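PDB 3CDD: prophage MuSo2, 43 kDa tail protein from Shewanella oneidensis, which probably serves as a trimeric structural component of the tail baseplate of a Mu-like phage. Local coordinates for residues 32-43 with 86-97; 282-290 with 331-339. All coordinates share one frame; numbering follows the deposited sequence.

Contacts 1 and 2 are both antiparallel strand pairs. Contact 1 belongs to the N-terminal GpP-like region and contact 2 to the fourth-domain region. They follow one another along the chain. Their centres are about 22 Å apart and their nearest atoms about 7 Å, so they do not touch. Two strands connect them: strand 34-42 pairs with 21-27, which pairs with 317-328, which pairs with 331-339. N-terminal and C-terminal regions of the chain thus meet where strand 21-27 pairs with 317-328. Each contact also reaches another subunit of the trimer: I89 packs on I311 of the second subunit, and Y285 on Y84 of the third.

Contact 1 of 2, residues 32-43 with 86-97; sequences SGAFDLEMTYKF and ESTITISVSGRD
F35 and G95 face each other in the antiparallel pairing of strands 34-42 and 88-97, in the GpP-like N-terminal region of the phage-barrel clan. Paired N-H and C=O groups link F35 with G95, L37 with V93, M39 with I91 and Y41 with I89. Backbone bonds continue past both ends of strand 34-42. D97 N meets S32 O at 2.9 Å, nearly straight at 175°. F43 N meets S87 O at 2.8 Å.

The largely apolar face carries F35, L37, M39 (a selenomethionine), Y41, I89, I91 and V93. F35 holds CG between its own N and carbonyl carbon (chi1 66°), which lays the ring over G95. G95 CA makes a CH-pi contact 4.0 Å from the ring centroid. Farther along, F43 CE2 touches I89 CD1 at 3.7 Å, and M39 CB meets I91 CG1 at 3.9 Å. I91 also packs on W80, L37 on I22, and the Y41 ring meets F53.

The other face is polar. A water joins E38 OE2 (2.9 Å) to S92 OG (2.6 Å). K42 bends at chi2 and chi3 and curls back over the partner strand. Its NZ donates to T88 OG1 at 2.6 Å and to S87 OG. T88 OG1 also bonds D85.

At the end of the pair, the R96 alkyl chain lies by S32 OG, while its guanidinium forms salt bridges with D78 and D104. D97 bonds T99 and S172 and caps a backbone N beyond the strand.

The pair is therefore amphipathic: one face is largely apolar and mostly buried, partly against the second subunit; the other is polar and more exposed.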
ATOM      1  N   SER A  32      17.443  -6.122  13.172  1.00 31.32           N
ATOM      2  CA  SER A  32      18.531  -5.550  12.359  1.00 30.79           C
ATOM      3  C   SER A  32      18.494  -4.024  12.140  1.00 30.46           C
ATOM      4  O   SER A  32      19.453  -3.443  11.597  1.00 31.19           O
ATOM      5  CB  SER A  32      18.758  -6.328  11.046  1.00 30.79           C
ATOM      6  OG  SER A  32      17.952  -5.869   9.964  1.00 30.13           O
ATOM      7  N   GLY A  33      17.410  -3.387  12.573  1.00 29.47           N
ATOM      8  CA  GLY A  33      17.252  -1.937  12.493  1.00 28.57           C
ATOM      9  C   GLY A  33      17.613  -1.398  11.123  1.00 28.33           C
ATOM     10  O   GLY A  33      17.272  -2.003  10.112  1.00 27.48           O
ATOM     11  N   ALA A  34      18.318  -0.273  11.070  1.00 27.66           N
ATOM     12  CA  ALA A  34      18.527   0.373   9.771  1.00 27.18           C
ATOM     13  C   ALA A  34      19.504   1.498   9.878  1.00 27.48           C
ATOM     14  O   ALA A  34      19.577   2.155  10.901  1.00 27.30           O
ATOM     15  CB  ALA A  34      17.160   0.910   9.214  1.00 27.31           C
ATOM     16  N   PHE A  35      20.256   1.731   8.807  1.00 27.92           N
ATOM     17  CA  PHE A  35      20.962   2.992   8.648  1.00 28.46           C
ATOM     18  C   PHE A  35      20.730   3.573   7.253  1.00 29.15           C
ATOM     19  O   PHE A  35      20.528   2.839   6.297  1.00 28.65           O
ATOM     20  CB  PHE A  35      22.470   2.875   8.987  1.00 28.02           C
ATOM     21  CG  PHE A  35      23.265   1.994   8.051  1.00 27.04           C
ATOM     22  CD1 PHE A  35      23.875   2.536   6.909  1.00 27.16           C
ATOM     23  CD2 PHE A  35      23.450   0.646   8.330  1.00 25.91           C
ATOM     24  CE1 PHE A  35      24.619   1.759   6.050  1.00 27.27           C
ATOM     25  CE2 PHE A  35      24.215  -0.160   7.457  1.00 27.46           C
ATOM     26  CZ  PHE A  35      24.782   0.394   6.319  1.00 26.75           C
ATOM     27  N   ASP A  36      20.748   4.902   7.154  0.50 29.53           N
ATOM     28  CA  ASP A  36      20.661   5.611   5.877  0.50 29.59           C
ATOM     29  C   ASP A  36      21.537   6.857   5.998  0.50 29.66           C
ATOM     30  O   ASP A  36      21.339   7.680   6.904  0.50 28.91           O
ATOM     31  CB  ASP A  36      19.215   6.017   5.577  0.50 29.90           C
ATOM     32  CG  ASP A  36      18.826   5.866   4.088  0.50 31.32           C
ATOM     33  OD1 ASP A  36      19.628   6.165   3.165  0.50 31.11           O
ATOM     34  OD2 ASP A  36      17.674   5.441   3.849  0.50 33.95           O
ATOM     35  N   LEU A  37      22.508   6.983   5.095  1.00 29.25           N
ATOM     36  CA  LEU A  37      23.413   8.116   5.086  1.00 30.31           C
ATOM     37  C   LEU A  37      23.420   8.740   3.721  1.00 30.52           C
ATOM     38  O   LEU A  37      23.484   8.025   2.705  1.00 30.87           O
ATOM     39  CB  LEU A  37      24.821   7.719   5.513  1.00 30.51           C
ATOM     40  CG  LEU A  37      24.894   7.400   7.002  1.00 32.13           C
ATOM     41  CD1 LEU A  37      24.743   5.897   7.202  1.00 33.83           C
ATOM     42  CD2 LEU A  37      26.187   7.880   7.621  1.00 30.72           C
ATOM     43  N   GLU A  38      23.307  10.062   3.701  1.00 29.40           N
ATOM     44  CA  GLU A  38      23.266  10.807   2.467  1.00 29.73           C
ATOM     45  C   GLU A  38      24.206  12.016   2.522  1.00 29.46           C
ATOM     46  O   GLU A  38      24.330  12.681   3.558  1.00 28.18           O
ATOM     47  CB  GLU A  38      21.837  11.243   2.190  1.00 29.88           C
ATOM     48  CG  GLU A  38      21.658  12.017   0.914  1.00 32.85           C
ATOM     49  CD  GLU A  38      20.221  12.456   0.743  1.00 37.26           C
ATOM     50  OE1 GLU A  38      19.788  13.404   1.446  1.00 38.35           O
ATOM     51  OE2 GLU A  38      19.519  11.830  -0.073  1.00 36.46           O
HETATM   52  N   MSE A  39      24.867  12.282   1.394  1.00 29.66           N
HETATM   53  CA  MSE A  39      25.728  13.463   1.227  1.00 30.82           C
HETATM   54  C   MSE A  39      25.310  14.163  -0.060  1.00 30.11           C
HETATM   55  O   MSE A  39      25.445  13.597  -1.144  1.00 30.83           O
HETATM   56  CB  MSE A  39      27.197  13.030   1.154  1.00 29.98           C
HETATM   57  CG  MSE A  39      28.230  14.022   1.718  1.00 32.95           C
HETATM   58 SE   MSE A  39      30.022  13.251   1.489  0.50 33.74          SE
HETATM   59  CE  MSE A  39      30.067  11.778   2.757  1.00 29.71           C
ATOM     60  N   THR A  40      24.803  15.384   0.063  1.00 30.22           N
ATOM     61  CA  THR A  40      24.337  16.203  -1.082  1.00 30.07           C
ATOM     62  C   THR A  40      25.222  17.432  -1.316  1.00 29.95           C
ATOM     63  O   THR A  40      25.319  18.326  -0.466  1.00 30.06           O
ATOM     64  CB  THR A  40      22.860  16.634  -0.893  1.00 30.14           C
ATOM     65  OG1 THR A  40      22.056  15.474  -0.675  1.00 31.42           O
ATOM     66  CG2 THR A  40      22.313  17.425  -2.093  1.00 29.99           C
ATOM     67  N   TYR A  41      25.905  17.450  -2.452  1.00 29.42           N
ATOM     68  CA  TYR A  41      26.671  18.619  -2.841  1.00 30.03           C
ATOM     69  C   TYR A  41      25.939  19.404  -3.926  1.00 29.33           C
ATOM     70  O   TYR A  41      25.353  18.815  -4.824  1.00 28.58           O
ATOM     71  CB  TYR A  41      28.065  18.227  -3.321  1.00 30.94           C
ATOM     72  CG  TYR A  41      29.064  17.957  -2.233  1.00 32.02           C
ATOM     73  CD1 TYR A  41      29.079  16.738  -1.564  1.00 34.64           C
ATOM     74  CD2 TYR A  41      30.024  18.919  -1.880  1.00 35.68           C
ATOM     75  CE1 TYR A  41      30.027  16.469  -0.553  1.00 34.51           C
ATOM     76  CE2 TYR A  41      30.971  18.667  -0.871  1.00 34.75           C
ATOM     77  CZ  TYR A  41      30.956  17.428  -0.218  1.00 35.30           C
ATOM     78  OH  TYR A  41      31.869  17.150   0.780  1.00 36.29           O
ATOM     79  N   LYS A  42      25.980  20.730  -3.809  1.00 28.95           N
ATOM     80  CA  LYS A  42      25.511  21.652  -4.842  1.00 28.84           C
ATOM     81  C   LYS A  42      26.700  22.392  -5.496  1.00 28.52           C
ATOM     82  O   LYS A  42      27.553  22.953  -4.799  1.00 27.13           O
ATOM     83  CB  LYS A  42      24.542  22.680  -4.254  1.00 28.62           C
ATOM     84  CG  LYS A  42      23.195  22.139  -3.805  1.00 30.74           C
ATOM     85  CD  LYS A  42      22.367  21.520  -4.942  1.00 34.22           C
ATOM     86  CE  LYS A  42      22.019  22.533  -6.011  1.00 37.85           C
ATOM     87  NZ  LYS A  42      21.379  21.888  -7.219  1.00 42.45           N
ATOM     88  N   PHE A  43      26.726  22.394  -6.831  1.00 28.33           N
ATOM     89  CA  PHE A  43      27.765  23.052  -7.599  1.00 28.82           C
ATOM     90  C   PHE A  43      27.177  24.217  -8.382  1.00 29.77           C
ATOM     91  O   PHE A  43      26.518  24.017  -9.408  1.00 29.60           O
ATOM     92  CB  PHE A  43      28.427  22.053  -8.535  1.00 29.36           C
ATOM     93  CG  PHE A  43      29.054  20.889  -7.815  1.00 29.20           C
ATOM     94  CD1 PHE A  43      30.400  20.902  -7.491  1.00 30.46           C
ATOM     95  CD2 PHE A  43      28.292  19.802  -7.438  1.00 29.33           C
ATOM     96  CE1 PHE A  43      30.970  19.830  -6.806  1.00 30.40           C
ATOM     97  CE2 PHE A  43      28.851  18.735  -6.762  1.00 30.00           C
ATOM     98  CZ  PHE A  43      30.191  18.749  -6.454  1.00 29.38           C
ATOM     99  N   GLU A  86      22.752  18.861 -13.128  1.00 28.54           N
ATOM    100  CA  GLU A  86      23.819  19.760 -13.577  1.00 29.39           C
ATOM    101  C   GLU A  86      24.472  20.550 -12.444  1.00 29.04           C
ATOM    102  O   GLU A  86      25.597  21.003 -12.588  1.00 29.13           O
ATOM    103  CB  GLU A  86      23.352  20.666 -14.703  1.00 29.86           C
ATOM    104  CG  GLU A  86      23.272  19.930 -16.009  1.00 34.40           C
ATOM    105  CD  GLU A  86      22.355  20.607 -16.988  1.00 40.39           C
ATOM    106  OE1 GLU A  86      21.236  21.014 -16.589  1.00 42.14           O
ATOM    107  OE2 GLU A  86      22.753  20.719 -18.163  1.00 42.50           O
ATOM    108  N   SER A  87      23.795  20.641 -11.301  1.00 28.43           N
ATOM    109  CA  SER A  87      24.309  21.410 -10.178  1.00 28.37           C
ATOM    110  C   SER A  87      24.239  20.648  -8.837  1.00 27.93           C
ATOM    111  O   SER A  87      24.309  21.262  -7.778  1.00 27.62           O
ATOM    112  CB  SER A  87      23.531  22.724 -10.085  1.00 28.64           C
ATOM    113  OG  SER A  87      22.156  22.459  -9.913  1.00 29.49           O
ATOM    114  N   THR A  88      24.132  19.316  -8.905  1.00 27.18           N
ATOM    115  CA  THR A  88      23.874  18.464  -7.739  1.00 26.79           C
ATOM    116  C   THR A  88      24.584  17.138  -7.907  1.00 26.79           C
ATOM    117  O   THR A  88      24.577  16.563  -8.990  1.00 26.42           O
ATOM    118  CB  THR A  88      22.353  18.169  -7.537  1.00 27.19           C
ATOM    119  OG1 THR A  88      21.594  19.358  -7.767  1.00 26.65           O
ATOM    120  CG2 THR A  88      22.051  17.688  -6.123  1.00 25.74           C
ATOM    121  N   ILE A  89      25.229  16.683  -6.843  1.00 26.72           N
ATOM    122  CA  ILE A  89      25.625  15.275  -6.719  1.00 27.05           C
ATOM    123  C   ILE A  89      25.166  14.796  -5.346  1.00 27.46           C
ATOM    124  O   ILE A  89      25.522  15.384  -4.312  1.00 27.00           O
ATOM    125  CB  ILE A  89      27.146  15.021  -6.893  1.00 26.46           C
ATOM    126  CG1 ILE A  89      27.624  15.488  -8.266  1.00 27.89           C
ATOM    127  CG2 ILE A  89      27.467  13.513  -6.727  1.00 26.21           C
ATOM    128  CD1 ILE A  89      29.167  15.499  -8.448  1.00 27.90           C
ATOM    129  N   THR A  90      24.354  13.744  -5.346  1.00 27.61           N
ATOM    130  CA  THR A  90      23.852  13.151  -4.120  1.00 28.86           C
ATOM    131  C   THR A  90      24.270  11.699  -4.121  1.00 29.42           C
ATOM    132  O   THR A  90      23.965  10.957  -5.068  1.00 28.49           O
ATOM    133  CB  THR A  90      22.318  13.213  -4.072  1.00 29.25           C
ATOM    134  OG1 THR A  90      21.893  14.557  -4.315  1.00 30.97           O
ATOM    135  CG2 THR A  90      21.777  12.744  -2.734  1.00 29.33           C
ATOM    136  N   ILE A  91      24.989  11.301  -3.078  1.00 29.63           N
ATOM    137  CA  ILE A  91      25.283   9.884  -2.851  1.00 30.41           C
ATOM    138  C   ILE A  91      24.657   9.469  -1.527  1.00 29.71           C
ATOM    139  O   ILE A  91      24.652  10.224  -0.575  1.00 30.06           O
ATOM    140  CB  ILE A  91      26.793   9.582  -2.819  1.00 30.69           C
ATOM    141  CG1 ILE A  91      27.483  10.361  -1.690  1.00 32.68           C
ATOM    142  CG2 ILE A  91      27.456   9.909  -4.167  1.00 32.21           C
ATOM    143  CD1 ILE A  91      28.452   9.518  -0.895  1.00 34.88           C
ATOM    144  N   SER A  92      24.049   8.299  -1.489  1.00 29.89           N
ATOM    145  CA  SER A  92      23.570   7.771  -0.227  1.00 29.03           C
ATOM    146  C   SER A  92      23.704   6.272  -0.240  1.00 29.32           C
ATOM    147  O   SER A  92      23.696   5.636  -1.315  1.00 28.78           O
ATOM    148  CB  SER A  92      22.140   8.249   0.133  1.00 29.38           C
ATOM    149  OG  SER A  92      21.095   7.638  -0.589  1.00 29.53           O
ATOM    150  N   VAL A  93      23.918   5.723   0.954  1.00 29.19           N
ATOM    151  CA  VAL A  93      23.855   4.289   1.184  1.00 28.71           C
ATOM    152  C   VAL A  93      22.763   4.013   2.222  1.00 28.67           C
ATOM    153  O   VAL A  93      22.418   4.880   3.058  1.00 28.28           O
ATOM    154  CB  VAL A  93      25.204   3.720   1.692  1.00 28.76           C
ATOM    155  CG1 VAL A  93      26.245   3.707   0.568  1.00 28.27           C
ATOM    156  CG2 VAL A  93      25.716   4.515   2.904  1.00 28.69           C
ATOM    157  N   SER A  94      22.210   2.814   2.136  1.00 28.17           N
ATOM    158  CA  SER A  94      21.254   2.295   3.107  0.50 28.14           C
ATOM    159  C   SER A  94      21.687   0.879   3.457  1.00 27.83           C
ATOM    160  O   SER A  94      22.411   0.250   2.683  1.00 27.29           O
ATOM    161  CB  SER A  94      19.862   2.262   2.486  0.50 28.40           C
ATOM    162  OG  SER A  94      18.859   2.130   3.471  0.50 29.90           O
ATOM    163  N   GLY A  95      21.230   0.379   4.596  1.00 27.81           N
ATOM    164  CA  GLY A  95      21.516  -0.990   5.006  1.00 27.83           C
ATOM    165  C   GLY A  95      20.933  -1.301   6.369  1.00 27.79           C
ATOM    166  O   GLY A  95      20.100  -0.568   6.910  1.00 26.89           O
ATOM    167  N   ARG A  96      21.426  -2.380   6.937  1.00 28.16           N
ATOM    168  CA  ARG A  96      20.893  -2.951   8.172  1.00 27.64           C
ATOM    169  C   ARG A  96      22.112  -3.508   8.919  1.00 28.14           C
ATOM    170  O   ARG A  96      23.196  -3.639   8.336  1.00 27.85           O
ATOM    171  CB  ARG A  96      19.919  -4.074   7.813  1.00 27.13           C
ATOM    172  CG  ARG A  96      18.575  -3.595   7.244  1.00 27.38           C
ATOM    173  CD  ARG A  96      17.736  -4.712   6.621  1.00 26.47           C
ATOM    174  NE  ARG A  96      18.386  -5.293   5.438  1.00 25.92           N
ATOM    175  CZ  ARG A  96      18.061  -6.473   4.924  1.00 25.29           C
ATOM    176  NH1 ARG A  96      17.076  -7.186   5.472  1.00 25.94           N
ATOM    177  NH2 ARG A  96      18.721  -6.950   3.876  1.00 22.90           N
ATOM    178  N   ASP A  97      21.943  -3.843  10.196  1.00 28.29           N
ATOM    179  CA  ASP A  97      23.024  -4.480  10.939  1.00 28.56           C
ATOM    180  C   ASP A  97      23.206  -5.947  10.491  1.00 28.15           C
ATOM    181  O   ASP A  97      22.392  -6.457   9.726  1.00 28.89           O
ATOM    182  CB  ASP A  97      22.876  -4.235  12.469  1.00 28.49           C
ATOM    183  CG  ASP A  97      22.121  -5.330  13.215  1.00 30.30           C
ATOM    184  OD1 ASP A  97      21.725  -6.382  12.637  1.00 25.98           O
ATOM    185  OD2 ASP A  97      21.955  -5.116  14.440  1.00 30.56           O
TER
HETATM  186  O   HOH W   1      19.411   5.821   0.416  1.00 35.47           O
HETATM  187  O   HOH W   2      19.715   9.537  -1.786  1.00 29.22           O

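Contact 2 of 2, residues 282-290 with 331-339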
HETATM    1  N   MSE A 282       1.182   4.419  21.325  1.00 36.34           N
HETATM    2  CA  MSE A 282       2.468   4.890  20.807  1.00 34.52           C
HETATM    3  C   MSE A 282       2.797   6.171  21.557  1.00 33.87           C
HETATM    4  O   MSE A 282       1.909   6.990  21.792  1.00 31.42           O
HETATM    5  CB  MSE A 282       2.396   5.115  19.281  1.00 34.90           C
HETATM    6  CG  MSE A 282       3.659   5.699  18.586  1.00 36.69           C
HETATM    7 SE   MSE A 282       3.779   7.687  18.612  0.50 36.18          SE
HETATM    8  CE  MSE A 282       2.508   8.051  17.260  1.00 31.83           C
ATOM      9  N   ALA A 283       4.061   6.307  21.974  1.00 32.66           N
ATOM     10  CA  ALA A 283       4.573   7.564  22.513  1.00 32.39           C
ATOM     11  C   ALA A 283       6.040   7.706  22.092  1.00 32.03           C
ATOM     12  O   ALA A 283       6.839   6.799  22.315  1.00 31.82           O
ATOM     13  CB  ALA A 283       4.441   7.611  24.030  1.00 32.03           C
ATOM     14  N   GLU A 284       6.373   8.839  21.480  1.00 31.93           N
ATOM     15  CA  GLU A 284       7.708   9.084  20.927  1.00 31.79           C
ATOM     16  C   GLU A 284       8.202  10.435  21.369  1.00 31.09           C
ATOM     17  O   GLU A 284       7.550  11.453  21.086  1.00 31.53           O
ATOM     18  CB  GLU A 284       7.672   9.068  19.388  1.00 32.53           C
ATOM     19  CG  GLU A 284       7.470   7.707  18.829  1.00 35.53           C
ATOM     20  CD  GLU A 284       7.503   7.649  17.313  1.00 38.81           C
ATOM     21  OE1 GLU A 284       7.624   8.702  16.626  1.00 38.18           O
ATOM     22  OE2 GLU A 284       7.407   6.509  16.818  1.00 43.22           O
ATOM     23  N   TYR A 285       9.372  10.427  22.005  1.00 29.29           N
ATOM     24  CA  TYR A 285       9.994  11.600  22.576  1.00 29.33           C
ATOM     25  C   TYR A 285      11.231  11.991  21.789  1.00 28.97           C
ATOM     26  O   TYR A 285      12.144  11.206  21.641  1.00 29.11           O
ATOM     27  CB  TYR A 285      10.353  11.343  24.072  1.00 28.97           C
ATOM     28  CG  TYR A 285       9.086  11.291  24.930  1.00 29.09           C
ATOM     29  CD1 TYR A 285       8.346  10.114  25.064  1.00 30.97           C
ATOM     30  CD2 TYR A 285       8.597  12.438  25.521  1.00 27.67           C
ATOM     31  CE1 TYR A 285       7.136  10.086  25.816  1.00 31.91           C
ATOM     32  CE2 TYR A 285       7.418  12.421  26.282  1.00 29.73           C
ATOM     33  CZ  TYR A 285       6.696  11.254  26.413  1.00 30.70           C
ATOM     34  OH  TYR A 285       5.534  11.282  27.141  1.00 31.41           O
ATOM     35  N   THR A 286      11.259  13.234  21.337  1.00 28.94           N
ATOM     36  CA  THR A 286      12.389  13.787  20.613  1.00 27.49           C
ATOM     37  C   THR A 286      13.246  14.545  21.624  1.00 28.34           C
ATOM     38  O   THR A 286      12.767  15.485  22.284  1.00 27.98           O
ATOM     39  CB  THR A 286      11.900  14.745  19.539  1.00 27.40           C
ATOM     40  OG1 THR A 286      11.019  14.049  18.619  1.00 26.43           O
ATOM     41  CG2 THR A 286      13.065  15.386  18.804  1.00 27.16           C
ATOM     42  N   VAL A 287      14.517  14.134  21.733  1.00 27.55           N
ATOM     43  CA  VAL A 287      15.494  14.807  22.576  1.00 26.92           C
ATOM     44  C   VAL A 287      16.672  15.310  21.719  1.00 27.29           C
ATOM     45  O   VAL A 287      16.882  14.839  20.580  1.00 26.07           O
ATOM     46  CB  VAL A 287      15.988  13.874  23.744  1.00 27.08           C
ATOM     47  CG1 VAL A 287      14.780  13.431  24.627  1.00 28.06           C
ATOM     48  CG2 VAL A 287      16.718  12.651  23.217  1.00 23.90           C
ATOM     49  N   THR A 288      17.426  16.259  22.274  1.00 26.85           N
ATOM     50  CA  THR A 288      18.619  16.791  21.651  1.00 27.54           C
ATOM     51  C   THR A 288      19.820  15.887  21.967  1.00 28.15           C
ATOM     52  O   THR A 288      20.026  15.500  23.120  1.00 28.37           O
ATOM     53  CB  THR A 288      18.884  18.259  22.118  1.00 28.10           C
ATOM     54  OG1 THR A 288      17.924  19.136  21.517  1.00 26.92           O
ATOM     55  CG2 THR A 288      20.286  18.744  21.708  1.00 27.45           C
ATOM     56  N   GLY A 289      20.610  15.550  20.942  1.00 28.41           N
ATOM     57  CA  GLY A 289      21.806  14.723  21.145  1.00 28.18           C
ATOM     58  C   GLY A 289      21.497  13.235  21.106  1.00 27.05           C
ATOM     59  O   GLY A 289      20.411  12.813  21.413  1.00 27.46           O
ATOM     60  N   TRP A 290      22.466  12.442  20.698  1.00 26.95           N
ATOM     61  CA  TRP A 290      22.362  10.982  20.704  1.00 26.40           C
ATOM     62  C   TRP A 290      22.790  10.416  22.066  1.00 26.69           C
ATOM     63  O   TRP A 290      22.548   9.235  22.380  1.00 26.00           O
ATOM     64  CB  TRP A 290      23.321  10.459  19.650  1.00 26.62           C
ATOM     65  CG  TRP A 290      22.908  10.721  18.250  1.00 26.04           C
ATOM     66  CD1 TRP A 290      21.932  11.593  17.798  1.00 27.28           C
ATOM     67  CD2 TRP A 290      23.443  10.078  17.089  1.00 26.48           C
ATOM     68  NE1 TRP A 290      21.847  11.528  16.401  1.00 26.53           N
ATOM     69  CE2 TRP A 290      22.762  10.605  15.954  1.00 25.48           C
ATOM     70  CE3 TRP A 290      24.411   9.078  16.896  1.00 24.46           C
ATOM     71  CZ2 TRP A 290      23.049  10.181  14.654  1.00 27.08           C
ATOM     72  CZ3 TRP A 290      24.696   8.667  15.611  1.00 24.97           C
ATOM     73  CH2 TRP A 290      24.010   9.205  14.506  1.00 25.73           C
ATOM     74  N   GLY A 331      20.662  19.808  13.465  1.00 37.79           N
ATOM     75  CA  GLY A 331      21.379  19.222  14.596  1.00 36.31           C
ATOM     76  C   GLY A 331      21.131  17.733  14.796  1.00 34.58           C
ATOM     77  O   GLY A 331      20.457  17.089  13.992  1.00 33.84           O
ATOM     78  N   ARG A 332      21.730  17.197  15.853  1.00 33.59           N
ATOM     79  CA  ARG A 332      21.557  15.815  16.259  1.00 32.98           C
ATOM     80  C   ARG A 332      20.348  15.656  17.145  1.00 32.64           C
ATOM     81  O   ARG A 332      20.167  16.418  18.104  1.00 32.81           O
ATOM     82  CB  ARG A 332      22.748  15.359  17.074  1.00 32.59           C
ATOM     83  CG  ARG A 332      23.786  14.705  16.285  1.00 33.01           C
ATOM     84  CD  ARG A 332      25.106  15.014  16.899  1.00 32.78           C
ATOM     85  NE  ARG A 332      26.123  15.136  15.870  1.00 32.10           N
ATOM     86  CZ  ARG A 332      27.413  14.968  16.080  1.00 30.81           C
ATOM     87  NH1 ARG A 332      27.850  14.644  17.292  1.00 27.35           N
ATOM     88  NH2 ARG A 332      28.252  15.111  15.065  1.00 31.77           N
ATOM     89  N   LEU A 333      19.546  14.642  16.847  1.00 31.12           N
ATOM     90  CA  LEU A 333      18.335  14.371  17.598  1.00 30.56           C
ATOM     91  C   LEU A 333      18.235  12.879  17.835  1.00 29.67           C
ATOM     92  O   LEU A 333      18.833  12.094  17.122  1.00 29.52           O
ATOM     93  CB  LEU A 333      17.121  14.837  16.799  1.00 31.38           C
ATOM     94  CG  LEU A 333      16.891  16.316  16.523  1.00 32.70           C
ATOM     95  CD1 LEU A 333      15.634  16.442  15.665  1.00 31.78           C
ATOM     96  CD2 LEU A 333      16.720  17.048  17.825  1.00 32.92           C
ATOM     97  N   ALA A 334      17.506  12.488  18.863  1.00 29.97           N
ATOM     98  CA  ALA A 334      17.166  11.084  19.058  1.00 30.43           C
ATOM     99  C   ALA A 334      15.680  11.014  19.312  1.00 31.14           C
ATOM    100  O   ALA A 334      15.122  11.781  20.114  1.00 32.07           O
ATOM    101  CB  ALA A 334      17.967  10.442  20.225  1.00 29.98           C
ATOM    102  N   VAL A 335      15.020  10.118  18.605  1.00 30.43           N
ATOM    103  CA  VAL A 335      13.628   9.913  18.862  1.00 30.86           C
ATOM    104  C   VAL A 335      13.456   8.596  19.605  1.00 30.41           C
ATOM    105  O   VAL A 335      13.756   7.545  19.076  1.00 29.94           O
ATOM    106  CB  VAL A 335      12.803   9.915  17.571  1.00 30.39           C
ATOM    107  CG1 VAL A 335      11.346   9.762  17.916  1.00 31.99           C
ATOM    108  CG2 VAL A 335      13.050  11.213  16.769  1.00 31.74           C
ATOM    109  N   ILE A 336      12.949   8.682  20.831  1.00 30.34           N
ATOM    110  CA  ILE A 336      12.845   7.531  21.721  1.00 30.09           C
ATOM    111  C   ILE A 336      11.371   7.100  21.756  1.00 30.11           C
ATOM    112  O   ILE A 336      10.521   7.873  22.171  1.00 29.52           O
ATOM    113  CB  ILE A 336      13.361   7.910  23.110  1.00 30.75           C
ATOM    114  CG1 ILE A 336      14.817   8.396  23.007  1.00 29.46           C
ATOM    115  CG2 ILE A 336      13.249   6.765  24.117  1.00 29.47           C
ATOM    116  CD1 ILE A 336      14.965   9.644  23.822  1.00 28.92           C
ATOM    117  N   SER A 337      11.106   5.901  21.236  1.00 29.32           N
ATOM    118  CA  SER A 337       9.796   5.258  21.278  0.50 29.19           C
ATOM    119  C   SER A 337       9.685   4.415  22.554  1.00 29.43           C
ATOM    120  O   SER A 337      10.484   3.486  22.751  1.00 29.88           O
ATOM    121  CB  SER A 337       9.667   4.346  20.065  0.50 28.93           C
ATOM    122  OG  SER A 337       8.395   3.738  19.978  0.50 28.47           O
ATOM    123  N   VAL A 338       8.724   4.723  23.422  1.00 29.21           N
ATOM    124  CA  VAL A 338       8.624   4.048  24.728  1.00 29.63           C
ATOM    125  C   VAL A 338       7.323   3.270  24.854  1.00 30.17           C
ATOM    126  O   VAL A 338       6.297   3.670  24.314  1.00 29.47           O
ATOM    127  CB  VAL A 338       8.711   5.029  25.909  1.00 30.13           C
ATOM    128  CG1 VAL A 338      10.103   5.659  26.004  1.00 28.96           C
ATOM    129  CG2 VAL A 338       7.587   6.110  25.805  1.00 28.51           C
ATOM    130  N   VAL A 339       7.381   2.147  25.560  1.00 31.21           N
ATOM    131  CA  VAL A 339       6.211   1.277  25.735  1.00 32.61           C
ATOM    132  C   VAL A 339       6.113   0.902  27.213  1.00 34.61           C
ATOM    133  O   VAL A 339       7.122   0.986  27.937  1.00 34.29           O
ATOM    134  CB  VAL A 339       6.311  -0.006  24.855  1.00 32.58           C
ATOM    135  CG1 VAL A 339       6.317   0.349  23.338  1.00 31.68           C
ATOM    136  CG2 VAL A 339       7.591  -0.834  25.222  1.00 30.07           C
TER
HETATM  137  O   HOH W   3       5.885   3.787  21.558  1.00 21.03           O
HETATM  138  O   HOH W   4       6.796   4.684  18.402  1.00 49.59           O
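Strands 282-288 and 331-339 form an antiparallel pair in the region related to the GpP fourth domain, with Y285 opposite I336 and V287 opposite A334. Y285 and I336 exchange two backbone bonds, each 2.8 Å between N and O and close to straight. V287 and A334 exchange two more. V338 N reaches A283 O, and at the other end G289 N meets R332 O at 3.0 Å.

On the buried face, V287 CG2 sits 3.5 Å from I336 CD1, the two side chains crossing at about a right angle. V338 CG2 comes to the edge of the Y285 ring, 4.0 Å from CE1. On the opposite face, T286 CG2 meets L333 CD2 at 4.1 Å.

W290 follows the strand. R332 CG lies over its five-membered ring, 4.1 Å from the centroid and 27° off the normal, a CH-pi contact. The guanidinium goes on to E327, and W290 NE1 bonds S326 O. A water spans A283 N and V338 O.

Strand 200-206 borders 282-288, where R202 forms a salt bridge with E284. Strand 317-328 borders 331-339. Strand 304-309 meets the buried face through V305, V307 and D309, the last bonded to Y285 OH.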